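Local coordinates for protein beta-N-acetylglucosaminidase (Thermotoga maritima, PDB 3WO8) that probably hydrolyses terminal non-reducing N-acetyl-D-hexosamine residues in N-acetyl-beta-D-hexosaminides, as a TIM-barrel glycosidase of the glycosyl hydrolase 3 family, at residues E29-I34 with M57-F62; E81-V86 with V117-V122; P382-R387 with I463-S468. All coordinates share one frame; numbering follows the deposited sequence.

Interaction 1 (E29-I34 with M57-F62)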
ATOM      1  N   GLU B  29     -12.549 -16.844 -15.310  1.00 54.38           N
ATOM      2  CA  GLU B  29     -13.725 -16.953 -16.153  1.00 53.36           C
ATOM      3  C   GLU B  29     -14.959 -17.434 -15.376  1.00 51.26           C
ATOM      4  O   GLU B  29     -16.082 -17.046 -15.684  1.00 53.33           O
ATOM      5  CB  GLU B  29     -13.417 -17.835 -17.366  1.00 55.91           C
ATOM      6  CG  GLU B  29     -14.398 -17.655 -18.520  1.00 63.39           C
ATOM      7  CD  GLU B  29     -14.428 -16.236 -19.059  1.00 69.89           C
ATOM      8  OE1 GLU B  29     -13.353 -15.597 -19.080  1.00 73.96           O
ATOM      9  OE2 GLU B  29     -15.516 -15.762 -19.463  1.00 69.52           O
ATOM     10  N   GLU B  30     -14.759 -18.252 -14.351  1.00 51.43           N
ATOM     11  CA  GLU B  30     -15.887 -18.735 -13.550  1.00 53.50           C
ATOM     12  C   GLU B  30     -16.487 -17.567 -12.757  1.00 56.16           C
ATOM     13  O   GLU B  30     -17.701 -17.364 -12.758  1.00 58.02           O
ATOM     14  CB  GLU B  30     -15.435 -19.868 -12.612  1.00 54.83           C
ATOM     15  CG  GLU B  30     -16.535 -20.509 -11.754  1.00 56.98           C
ATOM     16  CD  GLU B  30     -15.989 -21.570 -10.801  1.00 57.49           C
ATOM     17  OE1 GLU B  30     -14.970 -22.178 -11.138  1.00 65.38           O
ATOM     18  OE2 GLU B  30     -16.552 -21.811  -9.721  1.00 55.80           O
ATOM     19  N   VAL B  31     -15.610 -16.786 -12.121  1.00 53.85           N
ATOM     20  CA  VAL B  31     -16.012 -15.672 -11.276  1.00 48.96           C
ATOM     21  C   VAL B  31     -16.826 -14.675 -12.070  1.00 46.01           C
ATOM     22  O   VAL B  31     -17.911 -14.264 -11.647  1.00 43.36           O
ATOM     23  CB  VAL B  31     -14.793 -14.975 -10.652  1.00 49.16           C
ATOM     24  CG1 VAL B  31     -15.187 -13.640 -10.036  1.00 52.55           C
ATOM     25  CG2 VAL B  31     -14.152 -15.857  -9.590  1.00 49.54           C
ATOM     26  N   LYS B  32     -16.293 -14.302 -13.222  1.00 48.21           N
ATOM     27  CA  LYS B  32     -16.995 -13.435 -14.171  1.00 55.15           C
ATOM     28  C   LYS B  32     -18.356 -13.999 -14.568  1.00 59.18           C
ATOM     29  O   LYS B  32     -19.317 -13.242 -14.722  1.00 62.92           O
ATOM     30  CB  LYS B  32     -16.192 -13.239 -15.452  1.00 53.56           C
ATOM     31  CG  LYS B  32     -14.830 -12.572 -15.304  1.00 57.11           C
ATOM     32  CD  LYS B  32     -14.348 -12.041 -16.658  1.00 63.46           C
ATOM     33  CE  LYS B  32     -12.857 -12.232 -16.912  1.00 62.39           C
ATOM     34  NZ  LYS B  32     -12.468 -11.544 -18.173  1.00 64.76           N
ATOM     35  N   GLU B  33     -18.437 -15.319 -14.742  1.00 61.28           N
ATOM     36  CA  GLU B  33     -19.685 -15.941 -15.204  1.00 62.08           C
ATOM     37  C   GLU B  33     -20.780 -15.906 -14.143  1.00 51.41           C
ATOM     38  O   GLU B  33     -21.881 -15.508 -14.441  1.00 48.95           O
ATOM     39  CB  GLU B  33     -19.433 -17.347 -15.747  1.00 71.16           C
ATOM     40  CG  GLU B  33     -18.766 -17.320 -17.127  1.00 82.18           C
ATOM     41  CD  GLU B  33     -18.223 -18.681 -17.616  1.00 89.95           C
ATOM     42  OE1 GLU B  33     -17.956 -18.817 -18.826  1.00 86.98           O
ATOM     43  OE2 GLU B  33     -18.040 -19.626 -16.815  1.00102.44           O
ATOM     44  N   ILE B  34     -20.461 -16.281 -12.909  1.00 47.60           N
ATOM     45  CA  ILE B  34     -21.387 -16.153 -11.800  1.00 44.80           C
ATOM     46  C   ILE B  34     -21.869 -14.736 -11.767  1.00 46.65           C
ATOM     47  O   ILE B  34     -23.033 -14.498 -11.551  1.00 50.43           O
ATOM     48  CB  ILE B  34     -20.718 -16.428 -10.437  1.00 50.16           C
ATOM     49  CG1 ILE B  34     -20.319 -17.889 -10.296  1.00 55.05           C
ATOM     50  CG2 ILE B  34     -21.647 -16.088  -9.273  1.00 50.65           C
ATOM     51  CD1 ILE B  34     -21.491 -18.806  -9.996  1.00 58.68           C
ATOM     52  N   MET B  57      -6.802  -5.173 -10.038  1.00 36.46           N
ATOM     53  CA  MET B  57      -7.114  -4.190 -11.056  1.00 36.76           C
ATOM     54  C   MET B  57      -8.098  -4.696 -12.102  1.00 35.52           C
ATOM     55  O   MET B  57      -9.048  -4.015 -12.465  1.00 37.67           O
ATOM     56  CB  MET B  57      -5.833  -3.668 -11.721  1.00 41.01           C
ATOM     57  CG  MET B  57      -4.971  -2.787 -10.806  1.00 40.22           C
ATOM     58  SD  MET B  57      -3.297  -2.545 -11.439  1.00 43.72           S
ATOM     59  CE  MET B  57      -2.735  -1.483 -10.096  1.00 45.02           C
ATOM     60  N   ASP B  58      -7.889  -5.884 -12.620  1.00 38.68           N
ATOM     61  CA  ASP B  58      -8.777  -6.359 -13.678  1.00 36.29           C
ATOM     62  C   ASP B  58     -10.127  -6.649 -13.101  1.00 35.82           C
ATOM     63  O   ASP B  58     -11.118  -6.460 -13.765  1.00 35.19           O
ATOM     64  CB  ASP B  58      -8.234  -7.603 -14.335  1.00 40.51           C
ATOM     65  CG  ASP B  58      -8.745  -7.778 -15.739  1.00 41.18           C
ATOM     66  OD1 ASP B  58      -8.782  -6.752 -16.458  1.00 41.23           O
ATOM     67  OD2 ASP B  58      -9.083  -8.929 -16.123  1.00 37.50           O
ATOM     68  N   PHE B  59     -10.175  -7.058 -11.843  1.00 35.14           N
ATOM     69  CA  PHE B  59     -11.449  -7.329 -11.204  1.00 38.39           C
ATOM     70  C   PHE B  59     -12.231  -6.035 -11.083  1.00 36.51           C
ATOM     71  O   PHE B  59     -13.395  -6.006 -11.342  1.00 41.20           O
ATOM     72  CB  PHE B  59     -11.224  -8.020  -9.841  1.00 42.17           C
ATOM     73  CG  PHE B  59     -12.428  -8.770  -9.283  1.00 43.14           C
ATOM     74  CD1 PHE B  59     -13.608  -8.917  -9.995  1.00 43.32           C
ATOM     75  CD2 PHE B  59     -12.350  -9.325  -8.021  1.00 43.79           C
ATOM     76  CE1 PHE B  59     -14.680  -9.577  -9.445  1.00 45.04           C
ATOM     77  CE2 PHE B  59     -13.398 -10.010  -7.472  1.00 44.24           C
ATOM     78  CZ  PHE B  59     -14.571 -10.134  -8.179  1.00 47.99           C
ATOM     79  N   MET B  60     -11.587  -4.946 -10.714  1.00 38.71           N
ATOM     80  CA  MET B  60     -12.307  -3.674 -10.512  1.00 35.01           C
ATOM     81  C   MET B  60     -12.725  -3.130 -11.868  1.00 32.60           C
ATOM     82  O   MET B  60     -13.775  -2.549 -12.022  1.00 31.53           O
ATOM     83  CB  MET B  60     -11.398  -2.651  -9.808  1.00 35.22           C
ATOM     84  CG  MET B  60     -11.134  -2.934  -8.340  1.00 36.06           C
ATOM     85  SD  MET B  60     -12.648  -2.637  -7.424  1.00 38.93           S
ATOM     86  CE  MET B  60     -12.076  -2.792  -5.747  1.00 41.49           C
ATOM     87  N   SER B  61     -11.865  -3.282 -12.858  1.00 31.11           N
ATOM     88  CA  SER B  61     -12.211  -2.881 -14.204  1.00 31.94           C
ATOM     89  C   SER B  61     -13.439  -3.620 -14.727  1.00 37.13           C
ATOM     90  O   SER B  61     -14.300  -3.040 -15.351  1.00 41.09           O
ATOM     91  CB  SER B  61     -11.070  -3.210 -15.144  1.00 30.45           C
ATOM     92  OG  SER B  61     -11.415  -2.816 -16.441  1.00 29.39           O
ATOM     93  N   PHE B  62     -13.472  -4.924 -14.503  1.00 40.28           N
ATOM     94  CA  PHE B  62     -14.626  -5.747 -14.809  1.00 42.00           C
ATOM     95  C   PHE B  62     -15.867  -5.276 -14.043  1.00 42.06           C
ATOM     96  O   PHE B  62     -16.921  -5.102 -14.650  1.00 45.02           O
ATOM     97  CB  PHE B  62     -14.327  -7.221 -14.501  1.00 43.55           C
ATOM     98  CG  PHE B  62     -15.521  -8.105 -14.584  1.00 46.53           C
ATOM     99  CD1 PHE B  62     -15.972  -8.564 -15.816  1.00 48.09           C
ATOM    100  CD2 PHE B  62     -16.214  -8.465 -13.433  1.00 47.36           C
ATOM    101  CE1 PHE B  62     -17.084  -9.385 -15.910  1.00 45.20           C
ATOM    102  CE2 PHE B  62     -17.334  -9.273 -13.516  1.00 46.74           C
ATOM    103  CZ  PHE B  62     -17.759  -9.744 -14.759  1.00 48.31           C
TER

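Interaction 2 (E81-V86 with V117-V122)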
ATOM      1  N   GLU B  81      -5.686  -7.443   8.536  1.00 31.92           N
ATOM      2  CA  GLU B  81      -5.285  -6.436   7.544  1.00 33.42           C
ATOM      3  C   GLU B  81      -5.033  -7.142   6.237  1.00 29.97           C
ATOM      4  O   GLU B  81      -4.382  -8.134   6.220  1.00 30.66           O
ATOM      5  CB  GLU B  81      -4.038  -5.651   7.990  1.00 32.14           C
ATOM      6  CG  GLU B  81      -4.284  -4.753   9.181  1.00 34.37           C
ATOM      7  CD  GLU B  81      -3.102  -3.832   9.561  1.00 36.73           C
ATOM      8  OE1 GLU B  81      -1.929  -4.193   9.306  1.00 33.86           O
ATOM      9  OE2 GLU B  81      -3.363  -2.732  10.116  1.00 32.75           O
ATOM     10  N   VAL B  82      -5.595  -6.623   5.167  1.00 30.06           N
ATOM     11  CA  VAL B  82      -5.602  -7.273   3.866  1.00 29.35           C
ATOM     12  C   VAL B  82      -5.266  -6.347   2.691  1.00 31.74           C
ATOM     13  O   VAL B  82      -5.037  -6.815   1.577  1.00 35.13           O
ATOM     14  CB  VAL B  82      -6.996  -7.941   3.583  1.00 29.06           C
ATOM     15  CG1 VAL B  82      -7.323  -8.980   4.642  1.00 28.17           C
ATOM     16  CG2 VAL B  82      -8.145  -6.932   3.535  1.00 28.88           C
ATOM     17  N   LEU B  83      -5.233  -5.042   2.915  1.00 33.37           N
ATOM     18  CA  LEU B  83      -4.998  -4.077   1.857  1.00 34.10           C
ATOM     19  C   LEU B  83      -3.607  -3.497   2.042  1.00 34.93           C
ATOM     20  O   LEU B  83      -3.323  -2.871   3.071  1.00 37.73           O
ATOM     21  CB  LEU B  83      -5.981  -2.935   1.931  1.00 37.52           C
ATOM     22  CG  LEU B  83      -7.475  -3.227   1.778  1.00 41.53           C
ATOM     23  CD1 LEU B  83      -8.311  -2.013   2.201  1.00 43.91           C
ATOM     24  CD2 LEU B  83      -7.794  -3.564   0.334  1.00 41.45           C
ATOM     25  N   LYS B  84      -2.730  -3.705   1.063  1.00 33.63           N
ATOM     26  CA  LYS B  84      -1.374  -3.164   1.156  1.00 35.25           C
ATOM     27  C   LYS B  84      -1.352  -1.642   1.224  1.00 33.49           C
ATOM     28  O   LYS B  84      -0.502  -1.073   1.887  1.00 33.29           O
ATOM     29  CB  LYS B  84      -0.493  -3.638  -0.001  1.00 39.39           C
ATOM     30  CG  LYS B  84      -0.871  -3.177  -1.395  1.00 42.12           C
ATOM     31  CD  LYS B  84      -0.129  -4.009  -2.457  1.00 47.84           C
ATOM     32  CE  LYS B  84       1.211  -3.431  -2.914  1.00 51.36           C
ATOM     33  NZ  LYS B  84       0.989  -2.484  -4.067  1.00 57.09           N
ATOM     34  N   TYR B  85      -2.345  -1.017   0.599  1.00 30.32           N
ATOM     35  CA  TYR B  85      -2.452   0.416   0.459  1.00 30.89           C
ATOM     36  C   TYR B  85      -2.699   1.210   1.743  1.00 29.22           C
ATOM     37  O   TYR B  85      -2.481   2.405   1.788  1.00 29.21           O
ATOM     38  CB  TYR B  85      -3.579   0.737  -0.506  1.00 31.62           C
ATOM     39  CG  TYR B  85      -3.536  -0.092  -1.756  1.00 35.38           C
ATOM     40  CD1 TYR B  85      -2.516   0.076  -2.667  1.00 38.84           C
ATOM     41  CD2 TYR B  85      -4.516  -1.054  -2.026  1.00 39.16           C
ATOM     42  CE1 TYR B  85      -2.462  -0.652  -3.823  1.00 41.80           C
ATOM     43  CE2 TYR B  85      -4.477  -1.813  -3.191  1.00 43.41           C
ATOM     44  CZ  TYR B  85      -3.437  -1.601  -4.089  1.00 45.66           C
ATOM     45  OH  TYR B  85      -3.344  -2.314  -5.254  1.00 40.59           O
ATOM     46  N   VAL B  86      -3.176   0.567   2.780  1.00 30.63           N
ATOM     47  CA  VAL B  86      -3.565   1.288   3.960  1.00 32.25           C
ATOM     48  C   VAL B  86      -2.472   1.146   4.958  1.00 30.67           C
ATOM     49  O   VAL B  86      -1.965   0.058   5.161  1.00 34.38           O
ATOM     50  CB  VAL B  86      -4.900   0.752   4.528  1.00 35.18           C
ATOM     51  CG1 VAL B  86      -5.289   1.436   5.835  1.00 33.79           C
ATOM     52  CG2 VAL B  86      -5.997   0.976   3.505  1.00 34.19           C
ATOM     53  N   VAL B 117      -8.881   3.165  -4.205  1.00 38.21           N
ATOM     54  CA  VAL B 117      -8.588   1.834  -4.691  1.00 38.87           C
ATOM     55  C   VAL B 117      -9.821   1.294  -5.405  1.00 41.68           C
ATOM     56  O   VAL B 117      -9.720   0.561  -6.382  1.00 43.67           O
ATOM     57  CB  VAL B 117      -8.267   0.928  -3.497  1.00 40.20           C
ATOM     58  CG1 VAL B 117      -8.139  -0.500  -3.930  1.00 46.13           C
ATOM     59  CG2 VAL B 117      -6.985   1.341  -2.808  1.00 43.83           C
ATOM     60  N   GLY B 118     -10.991   1.633  -4.873  1.00 39.50           N
ATOM     61  CA  GLY B 118     -12.237   1.299  -5.517  1.00 38.55           C
ATOM     62  C   GLY B 118     -13.219   0.589  -4.621  1.00 37.28           C
ATOM     63  O   GLY B 118     -14.262   0.179  -5.063  1.00 40.77           O
ATOM     64  N   LEU B 119     -12.854   0.380  -3.378  1.00 36.58           N
ATOM     65  CA  LEU B 119     -13.773  -0.120  -2.408  1.00 34.88           C
ATOM     66  C   LEU B 119     -14.749   0.990  -2.018  1.00 34.79           C
ATOM     67  O   LEU B 119     -14.385   2.173  -1.941  1.00 37.43           O
ATOM     68  CB  LEU B 119     -13.032  -0.554  -1.150  1.00 35.86           C
ATOM     69  CG  LEU B 119     -12.158  -1.804  -1.110  1.00 39.16           C
ATOM     70  CD1 LEU B 119     -12.680  -2.893  -2.035  1.00 37.83           C
ATOM     71  CD2 LEU B 119     -10.721  -1.443  -1.428  1.00 42.14           C
ATOM     72  N   ASN B 120     -15.991   0.607  -1.748  1.00 32.64           N
ATOM     73  CA  ASN B 120     -16.987   1.567  -1.290  1.00 30.29           C
ATOM     74  C   ASN B 120     -17.683   1.125  -0.003  1.00 29.85           C
ATOM     75  O   ASN B 120     -18.659   1.704   0.399  1.00 32.30           O
ATOM     76  CB  ASN B 120     -17.955   1.846  -2.422  1.00 30.05           C
ATOM     77  CG  ASN B 120     -18.796   0.633  -2.798  1.00 32.53           C
ATOM     78  OD1 ASN B 120     -18.738  -0.431  -2.164  1.00 34.36           O
ATOM     79  ND2 ASN B 120     -19.583   0.786  -3.824  1.00 30.61           N
ATOM     80  N   MET B 121     -17.125   0.126   0.670  1.00 32.30           N
ATOM     81  CA  MET B 121     -17.652  -0.378   1.903  1.00 33.34           C
ATOM     82  C   MET B 121     -16.527  -1.087   2.611  1.00 34.17           C
ATOM     83  O   MET B 121     -15.576  -1.536   1.939  1.00 32.94           O
ATOM     84  CB  MET B 121     -18.738  -1.399   1.590  1.00 38.07           C
ATOM     85  CG  MET B 121     -19.330  -2.128   2.811  1.00 40.92           C
ATOM     86  SD  MET B 121     -20.850  -3.074   2.464  1.00 41.34           S
ATOM     87  CE  MET B 121     -21.798  -1.800   1.700  1.00 47.89           C
ATOM     88  N   VAL B 122     -16.639  -1.211   3.939  1.00 30.74           N
ATOM     89  CA  VAL B 122     -15.705  -2.032   4.695  1.00 31.99           C
ATOM     90  C   VAL B 122     -16.386  -2.772   5.821  1.00 32.39           C
ATOM     91  O   VAL B 122     -17.263  -2.246   6.480  1.00 35.32           O
ATOM     92  CB  VAL B 122     -14.522  -1.205   5.286  1.00 32.92           C
ATOM     93  CG1 VAL B 122     -15.013  -0.099   6.195  1.00 36.54           C
ATOM     94  CG2 VAL B 122     -13.566  -2.092   6.060  1.00 31.18           C
TER

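Interaction 3 (P382-R387 with I463-S468)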
ATOM      1  N   PRO B 382       5.826 -16.245 -14.796  1.00 37.80           N
ATOM      2  CA  PRO B 382       5.218 -17.569 -14.956  1.00 35.84           C
ATOM      3  C   PRO B 382       3.906 -17.747 -14.222  1.00 34.55           C
ATOM      4  O   PRO B 382       2.993 -18.358 -14.764  1.00 34.78           O
ATOM      5  CB  PRO B 382       6.279 -18.506 -14.423  1.00 36.28           C
ATOM      6  CG  PRO B 382       7.547 -17.798 -14.673  1.00 36.81           C
ATOM      7  CD  PRO B 382       7.225 -16.350 -14.364  1.00 36.83           C
ATOM      8  N   GLU B 383       3.776 -17.184 -13.031  1.00 36.94           N
ATOM      9  CA  GLU B 383       2.454 -17.253 -12.320  1.00 38.14           C
ATOM     10  C   GLU B 383       1.337 -16.557 -13.127  1.00 37.37           C
ATOM     11  O   GLU B 383       0.182 -16.974 -13.072  1.00 34.67           O
ATOM     12  CB  GLU B 383       2.518 -16.762 -10.858  1.00 38.64           C
ATOM     13  CG  GLU B 383       1.825 -15.454 -10.524  1.00 49.67           C
ATOM     14  CD  GLU B 383       0.322 -15.621 -10.212  1.00 52.49           C
ATOM     15  OE1 GLU B 383      -0.112 -16.599  -9.566  1.00 49.62           O
ATOM     16  OE2 GLU B 383      -0.453 -14.733 -10.601  1.00 59.25           O
ATOM     17  N   ILE B 384       1.700 -15.536 -13.902  1.00 34.23           N
ATOM     18  CA  ILE B 384       0.732 -14.797 -14.691  1.00 37.50           C
ATOM     19  C   ILE B 384       0.273 -15.673 -15.846  1.00 38.67           C
ATOM     20  O   ILE B 384      -0.901 -15.920 -16.029  1.00 38.27           O
ATOM     21  CB  ILE B 384       1.323 -13.470 -15.256  1.00 39.52           C
ATOM     22  CG1 ILE B 384       1.699 -12.493 -14.122  1.00 38.42           C
ATOM     23  CG2 ILE B 384       0.325 -12.803 -16.194  1.00 38.79           C
ATOM     24  CD1 ILE B 384       2.579 -11.351 -14.584  1.00 37.17           C
ATOM     25  N   VAL B 385       1.235 -16.180 -16.596  1.00 37.46           N
ATOM     26  CA  VAL B 385       0.937 -17.033 -17.711  1.00 34.31           C
ATOM     27  C   VAL B 385       0.243 -18.313 -17.263  1.00 34.98           C
ATOM     28  O   VAL B 385      -0.574 -18.865 -17.996  1.00 32.45           O
ATOM     29  CB  VAL B 385       2.217 -17.335 -18.473  1.00 33.04           C
ATOM     30  CG1 VAL B 385       1.960 -18.384 -19.530  1.00 32.06           C
ATOM     31  CG2 VAL B 385       2.774 -16.050 -19.079  1.00 32.28           C
ATOM     32  N   SER B 386       0.536 -18.784 -16.052  1.00 39.35           N
ATOM     33  CA  SER B 386      -0.147 -19.979 -15.553  1.00 41.07           C
ATOM     34  C   SER B 386      -1.644 -19.785 -15.529  1.00 42.11           C
ATOM     35  O   SER B 386      -2.372 -20.748 -15.430  1.00 40.02           O
ATOM     36  CB  SER B 386       0.310 -20.351 -14.162  1.00 42.93           C
ATOM     37  OG  SER B 386      -0.540 -19.787 -13.167  1.00 48.50           O
ATOM     38  N   ARG B 387      -2.117 -18.539 -15.574  1.00 44.51           N
ATOM     39  CA  ARG B 387      -3.561 -18.300 -15.522  1.00 45.77           C
ATOM     40  C   ARG B 387      -4.259 -18.669 -16.809  1.00 44.17           C
ATOM     41  O   ARG B 387      -5.460 -18.867 -16.815  1.00 44.50           O
ATOM     42  CB  ARG B 387      -3.878 -16.858 -15.132  1.00 48.93           C
ATOM     43  CG  ARG B 387      -3.428 -16.536 -13.721  1.00 48.45           C
ATOM     44  CD  ARG B 387      -3.857 -15.168 -13.207  1.00 47.77           C
ATOM     45  NE  ARG B 387      -3.741 -15.265 -11.759  1.00 50.22           N
ATOM     46  CZ  ARG B 387      -4.711 -15.675 -10.940  1.00 48.54           C
ATOM     47  NH1 ARG B 387      -4.440 -15.764  -9.647  1.00 50.35           N
ATOM     48  NH2 ARG B 387      -5.957 -15.962 -11.383  1.00 46.29           N
ATOM     49  N   ILE B 463       0.444  -6.342 -14.800  1.00 35.55           N
ATOM     50  CA  ILE B 463      -0.866  -6.022 -15.378  1.00 34.70           C
ATOM     51  C   ILE B 463      -0.800  -5.947 -16.906  1.00 34.28           C
ATOM     52  O   ILE B 463      -1.686  -6.403 -17.621  1.00 31.45           O
ATOM     53  CB  ILE B 463      -1.473  -4.746 -14.770  1.00 33.59           C
ATOM     54  CG1 ILE B 463      -2.923  -4.540 -15.226  1.00 34.80           C
ATOM     55  CG2 ILE B 463      -0.661  -3.547 -15.176  1.00 33.82           C
ATOM     56  CD1 ILE B 463      -3.777  -5.789 -15.267  1.00 32.83           C
ATOM     57  N   SER B 464       0.294  -5.432 -17.417  1.00 36.65           N
ATOM     58  CA  SER B 464       0.392  -5.267 -18.864  1.00 38.81           C
ATOM     59  C   SER B 464       0.478  -6.605 -19.542  1.00 39.91           C
ATOM     60  O   SER B 464      -0.218  -6.851 -20.492  1.00 39.90           O
ATOM     61  CB  SER B 464       1.579  -4.379 -19.198  1.00 39.79           C
ATOM     62  OG  SER B 464       1.450  -3.154 -18.455  1.00 37.98           O
ATOM     63  N   ILE B 465       1.322  -7.481 -19.017  1.00 43.18           N
ATOM     64  CA  ILE B 465       1.464  -8.863 -19.523  1.00 39.36           C
ATOM     65  C   ILE B 465       0.140  -9.625 -19.368  1.00 38.96           C
ATOM     66  O   ILE B 465      -0.298 -10.282 -20.294  1.00 41.81           O
ATOM     67  CB  ILE B 465       2.627  -9.610 -18.812  1.00 37.82           C
ATOM     68  CG1 ILE B 465       3.940  -8.920 -19.131  1.00 39.73           C
ATOM     69  CG2 ILE B 465       2.732 -11.032 -19.296  1.00 39.54           C
ATOM     70  CD1 ILE B 465       5.184  -9.612 -18.647  1.00 40.47           C
ATOM     71  N   TYR B 466      -0.510  -9.506 -18.222  1.00 35.58           N
ATOM     72  CA  TYR B 466      -1.781 -10.157 -18.022  1.00 37.00           C
ATOM     73  C   TYR B 466      -2.797  -9.699 -19.057  1.00 43.94           C
ATOM     74  O   TYR B 466      -3.374 -10.521 -19.770  1.00 46.63           O
ATOM     75  CB  TYR B 466      -2.293  -9.822 -16.640  1.00 39.95           C
ATOM     76  CG  TYR B 466      -3.605 -10.447 -16.270  1.00 40.39           C
ATOM     77  CD1 TYR B 466      -3.701 -11.796 -16.014  1.00 42.67           C
ATOM     78  CD2 TYR B 466      -4.738  -9.679 -16.135  1.00 43.86           C
ATOM     79  CE1 TYR B 466      -4.908 -12.377 -15.645  1.00 48.18           C
ATOM     80  CE2 TYR B 466      -5.955 -10.245 -15.784  1.00 48.15           C
ATOM     81  CZ  TYR B 466      -6.031 -11.585 -15.538  1.00 47.62           C
ATOM     82  OH  TYR B 466      -7.222 -12.112 -15.193  1.00 44.30           O
ATOM     83  N   LYS B 467      -3.011  -8.386 -19.150  1.00 44.40           N
ATOM     84  CA  LYS B 467      -3.938  -7.837 -20.127  1.00 40.48           C
ATOM     85  C   LYS B 467      -3.623  -8.301 -21.545  1.00 40.40           C
ATOM     86  O   LYS B 467      -4.532  -8.707 -22.265  1.00 47.57           O
ATOM     87  CB  LYS B 467      -3.978  -6.318 -20.103  1.00 40.23           C
ATOM     88  CG  LYS B 467      -4.489  -5.671 -18.823  1.00 43.09           C
ATOM     89  CD  LYS B 467      -5.896  -6.082 -18.416  1.00 43.08           C
ATOM     90  CE  LYS B 467      -6.911  -5.865 -19.519  1.00 41.48           C
ATOM     91  NZ  LYS B 467      -8.265  -5.825 -18.889  1.00 41.95           N
ATOM     92  N   SER B 468      -2.372  -8.278 -21.969  1.00 36.81           N
ATOM     93  CA  SER B 468      -2.070  -8.802 -23.308  1.00 38.15           C
ATOM     94  C   SER B 468      -2.616 -10.229 -23.584  1.00 41.36           C
ATOM     95  O   SER B 468      -3.145 -10.481 -24.657  1.00 42.30           O
ATOM     96  CB  SER B 468      -0.570  -8.826 -23.555  1.00 36.14           C
ATOM     97  OG  SER B 468      -0.045  -7.528 -23.463  1.00 35.58           O
TER

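Interaction 1 (E29-I34 with M57-F62)
Val-31 opens the contact by sending CG1 onto the end of the Phe-59 ring, 4.0 Å from its CZ, the two side chains crossing at about a right angle. That methyl stands anti to the backbone N (chi1 167°), and it makes the close approach of Val-31. One residue on, Lys-32 lays its aliphatic chain over one face of Phe-62. CG is the atom above the ring, 4.1 Å from the centroid and 17° off the normal, a CH-pi contact displaced toward the rim. CD continues across the same ring, 3.9 Å from CE1, while CZ of Phe-62 reaches back to the main chain, 3.8 Å from CA of Lys-32. NZ of Lys-32 is 4.7 Å from OD2 of Asp-58, too far for a salt bridge but probably a favourable pairing, with a weak, long ion pair to Glu-470; OD1 of Asp-58 is bridged to Lys-467. No hydrogen bond links the segments. Helices 29-37 and 53-66 thus meet on the outside of the TIM barrel, where Phe-59 packs on Ile-43 and Ile-45 of strand 42-45 and meets Phe-24 of strand 20-24 edge-to-face, and Phe-62 extends along the first helix to Ile-35 and Arg-36.

Interaction 2 (E81-V86 with V117-V122)
Tyr-85 and Val-117 lie obliquely against each other, with both valine methyls lying against the CD2-CE2 bond of the phenol ring. CG2 of Val-117 makes the closer approach, 3.5 Å from CD2 of Tyr-85 and 3.9 Å from its CG. CG1 follows along the ring to CE2, at 4.0 Å. With CG1 anti to the backbone N (chi1 172°) and CG2 anti to the carbonyl carbon, both branches of Val-117 can meet neighbouring atoms of the ring. Lys-84 of the same chain sets its CG 3.8 Å above the plane of the Tyr-85 ring, over its centre. Leu-83 and Leu-119 form the second pair, reaching toward each other tip to tip until their CD2 methyls stand 4.0 Å apart; Met-114 of helix 100-117 touches both leucines.

Leu-83 to Val-86 is a type I beta turn, and helix 100-117 finishes in a Schellman motif with Gly-118, of positive phi, as its C-prime residue. Leu-119 N returns to Met-114 O, and the chain then leads into the barrel strand 121-122. The loop following strand 70-72 is thereby packed against the last residue of helix 100-117 and the turn that leads to strand 121-122.

The phenol OH of Tyr-85 is hydrogen-bonded to Glu-53, and Lys-84 of the second subunit packs on the same side chain. Replacing Tyr-85 by an alanine is likely to leave both methyls of Val-117 without the ring they pack on, and Glu-53 without its phenol partner. No hydrogen bond forms between the segments: four buried side chains hold them by shape and apolar burial, not by directional bonds, while the one polar group among the four is satisfied from outside the contact.

Interaction 3 (P382-R387 with I463-S468)
Ile-384 reaches from helix 374-385 to helix 462-471, and its CG2 methyl does most of the touching. At CB the chain forks: with CG1 anti to the carbonyl carbon (chi1 -64°), CG2 runs anti to the backbone N and settles against the backbone of Tyr-466, 3.8 Å from its CA. The same methyl lies 4.0 Å from CB of Tyr-466 and at the edge of the ring, near its plane, beside CD1. It also meets CG2 of Ile-465 at 4.3 Å, so one methyl is shared by two successive residues of the opposing helix.

Both helices belong to the C-terminal domain, whose mixed sheet has strand 391-397 at one outer edge. Pro-382 and Val-385 pack on that strand, while Tyr-466 faces the barrel domain: its ring meets Tyr-54 and touches Leu-55 of helix 53-66. The contact thus lies where the two domains come together.

Farther along the same ring, CD of Arg-387 comes obliquely to CE1 of Tyr-466, at 3.9 Å. The arginine is extended from CG to NE, which carries the guanidinium past the ring with the two planes 77° apart. NH1 forms a salt bridge to Asp-26 of the barrel domain, and NE makes a weak hydrogen bond with the hydroxyl of Tyr-54, the residue whose ring meets that of Tyr-466. Phe-388, next in the chain after Arg-387, brings its own ring against Tyr-466, the planes at about 45°.

Overall arrangement
The three contacts follow one another along the chain without overlap: interactions 1 and 2 lie in the N-terminal TIM-barrel domain, interaction 3 in the C-terminal domain. Helix 53-66 connects all three neighbourhoods. Met-60 packs its CE against Gly-118 and Leu-119 of interaction 2, whose centre is about 18 Å from that of interaction 1. Asp-58 turns instead to interaction 3, about 15 Å away centre to centre, and makes a salt bridge with Lys-467, OD1 to NZ at 2.7 Å. Interactions 2 and 3 do not touch, their nearest atoms being about 10 Å apart. One barrel helix thus links the segment entering strand 121-122 with the C-terminal domain.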